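Long-range contact in absent in melanoma 1 protein (Homo sapiens, PDB 3CW3), which may act as a suppressor of malignant melanoma, possibly through the cytoskeleton, this chain being one of its beta/gamma-crystallin domains: residues 49-54 / 89-94. Sequence-based numbering, arbitrary orientation.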
loop_
_atom_site.group_PDB
_atom_site.type_symbol
_atom_site.label_atom_id
_atom_site.label_comp_id
_atom_site.label_asym_id
_atom_site.label_seq_id
_atom_site.Cartn_x
_atom_site.Cartn_y
_atom_site.Cartn_z
ATOM N N PRO A 49 -0.968 -4.693 11.200
ATOM C CA PRO A 49 0.126 -4.064 11.943
ATOM C C PRO A 49 1.191 -5.090 12.320
ATOM O O PRO A 49 0.939 -6.293 12.314
ATOM C CB PRO A 49 -0.578 -3.489 13.172
ATOM C CG PRO A 49 -1.945 -3.167 12.657
ATOM C CD PRO A 49 -2.264 -4.401 11.835
ATOM N N ASN A 50 2.382 -4.599 12.642
ATOM C CA ASN A 50 3.493 -5.450 13.038
ATOM C C ASN A 50 3.943 -6.441 11.967
ATOM O O ASN A 50 4.404 -7.543 12.274
ATOM C CB ASN A 50 3.142 -6.175 14.338
ATOM C CG ASN A 50 2.862 -5.202 15.472
ATOM O OD1 ASN A 50 3.690 -4.345 15.778
ATOM N ND2 ASN A 50 1.694 -5.320 16.086
ATOM N N PHE A 51 3.797 -6.031 10.711
ATOM C CA PHE A 51 4.231 -6.821 9.569
ATOM C C PHE A 51 3.656 -8.235 9.523
ATOM O O PHE A 51 4.387 -9.215 9.384
ATOM C CB PHE A 51 5.763 -6.844 9.569
ATOM C CG PHE A 51 6.375 -5.514 9.943
ATOM C CD1 PHE A 51 7.075 -5.360 11.139
ATOM C CD2 PHE A 51 6.200 -4.402 9.123
ATOM C CE1 PHE A 51 7.585 -4.120 11.518
ATOM C CE2 PHE A 51 6.707 -3.157 9.488
ATOM C CZ PHE A 51 7.402 -3.015 10.691
ATOM N N GLU A 52 2.334 -8.324 9.622
ATOM C CA GLU A 52 1.634 -9.603 9.599
ATOM C C GLU A 52 0.554 -9.565 8.526
ATOM O O GLU A 52 0.237 -8.498 8.001
ATOM C CB GLU A 52 0.971 -9.868 10.955
ATOM C CG GLU A 52 1.922 -9.971 12.134
ATOM C CD GLU A 52 2.847 -11.165 12.026
ATOM O OE1 GLU A 52 2.421 -12.201 11.473
ATOM O OE2 GLU A 52 3.993 -11.076 12.508
ATOM N N GLY A 53 -0.014 -10.728 8.217
ATOM C CA GLY A 53 -1.073 -10.801 7.223
ATOM C C GLY A 53 -0.558 -10.848 5.800
ATOM O O GLY A 53 0.628 -11.092 5.575
ATOM N N HIS A 54 -1.443 -10.622 4.832
ATOM C CA HIS A 54 -1.023 -10.635 3.440
ATOM C C HIS A 54 0.003 -9.538 3.229
ATOM O O HIS A 54 0.057 -8.566 3.990
ATOM C CB HIS A 54 -2.217 -10.436 2.500
ATOM C CG HIS A 54 -3.104 -11.639 2.394
ATOM N ND1 HIS A 54 -3.777 -11.969 1.237
ATOM C CD2 HIS A 54 -3.439 -12.583 3.306
ATOM C CE1 HIS A 54 -4.489 -13.063 1.440
ATOM N NE2 HIS A 54 -4.301 -13.456 2.687
ATOM N N ILE A 89 -3.685 0.091 4.945
ATOM C CA ILE A 89 -2.375 -0.537 5.068
ATOM C C ILE A 89 -2.109 -0.763 6.555
ATOM O O ILE A 89 -2.237 0.162 7.363
ATOM C CB ILE A 89 -1.262 0.363 4.470
ATOM C CG1 ILE A 89 -1.523 0.597 2.980
ATOM C CG2 ILE A 89 0.100 -0.293 4.657
ATOM C CD1 ILE A 89 -0.529 1.540 2.323
ATOM N N GLY A 90 -1.750 -1.995 6.913
ATOM C CA GLY A 90 -1.492 -2.324 8.306
ATOM C C GLY A 90 -0.133 -1.879 8.813
ATOM O O GLY A 90 -0.004 -1.378 9.929
ATOM N N SER A 91 0.890 -2.074 7.996
ATOM C CA SER A 91 2.243 -1.690 8.365
ATOM C C SER A 91 3.112 -1.662 7.122
ATOM O O SER A 91 2.791 -2.297 6.114
ATOM C CB SER A 91 2.816 -2.665 9.408
ATOM O OG SER A 91 2.629 -4.018 9.021
ATOM N N ILE A 92 4.201 -0.909 7.194
ATOM C CA ILE A 92 5.120 -0.772 6.075
ATOM C C ILE A 92 6.527 -1.097 6.556
ATOM O O ILE A 92 7.031 -0.487 7.506
ATOM C CB ILE A 92 5.067 0.672 5.503
ATOM C CG1 ILE A 92 3.690 0.920 4.878
ATOM C CG2 ILE A 92 6.184 0.887 4.500
ATOM C CD1 ILE A 92 3.488 2.328 4.317
ATOM N N ARG A 93 7.149 -2.074 5.904
ATOM C CA ARG A 93 8.492 -2.497 6.263
ATOM C C ARG A 93 9.531 -1.923 5.308
ATOM O O ARG A 93 9.409 -2.030 4.087
ATOM C CB ARG A 93 8.576 -4.026 6.256
ATOM C CG ARG A 93 9.874 -4.590 6.828
ATOM C CD ARG A 93 9.834 -4.658 8.356
ATOM N NE ARG A 93 10.948 -5.447 8.883
ATOM C CZ ARG A 93 12.197 -5.005 9.006
ATOM N NH1 ARG A 93 12.511 -3.763 8.649
ATOM N NH2 ARG A 93 13.141 -5.815 9.471
ATOM N N HIS A 94 10.557 -1.315 5.889
ATOM C CA HIS A 94 11.653 -0.713 5.144
ATOM C C HIS A 94 12.731 -1.785 5.001
ATOM O O HIS A 94 13.436 -2.102 5.961
ATOM C CB HIS A 94 12.171 0.506 5.921
ATOM C CG HIS A 94 13.320 1.208 5.271
ATOM N ND1 HIS A 94 13.526 1.204 3.908
ATOM C CD2 HIS A 94 14.302 1.979 5.798
ATOM C CE1 HIS A 94 14.583 1.942 3.624
ATOM N NE2 HIS A 94 15.072 2.425 4.752
#
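In the second Greek key of this beta/gamma-crystallin domain, the loop that joins strands 42-46 and 55-58 folds over the start of strand 91-95, as the folded hairpin of the crystallin Greek key does. A buried serine and an aromatic ring hold it there. Ser-91 points toward the loop, and its chi1 of 49° sets OG between its backbone N and carbonyl carbon and aims the hydroxyl at the backbone of the turn. Ser-91 OG accepts a hydrogen bond from Phe-51 N at 2.9 Å, bent to 140° at the hydrogen, and bonds also to Gln-48 O. One small hydroxyl thus ties down two backbone groups of the loop, a task suited to serine. Asn-50 and Phe-51 both have left-handed backbone angles, and in this turn the Phe-51 N-H faces Ser-91. With CG anti to its carbonyl carbon, Phe-51 carries its ring obliquely toward the strand, as far as Ile-92 and Arg-93. The Arg-93 side chain, bent at chi2, crosses that of Phe-51 roughly at right angles. In a CH-pi contact, Arg-93 CD sits over the centre of the Phe-51 ring, 3.6 Å from its centroid. Its long aliphatic part suits the ring face, while NH1 goes on to a salt bridge with Asp-21; any cation-pi attraction is weak at best. A classic beta bulge sets Gly-90 and Ser-91 both opposite Tyr-46 of strand 42-46. Pro-49 lies so close to Gly-90 that a beta carbon there would clash with Pro-49 N, and Pro-49 CA makes a C-H...O contact with Gly-90 O. At the ring's edge, in its plane, Phe-51 CE2 comes within 3.3 Å of Ile-92 O.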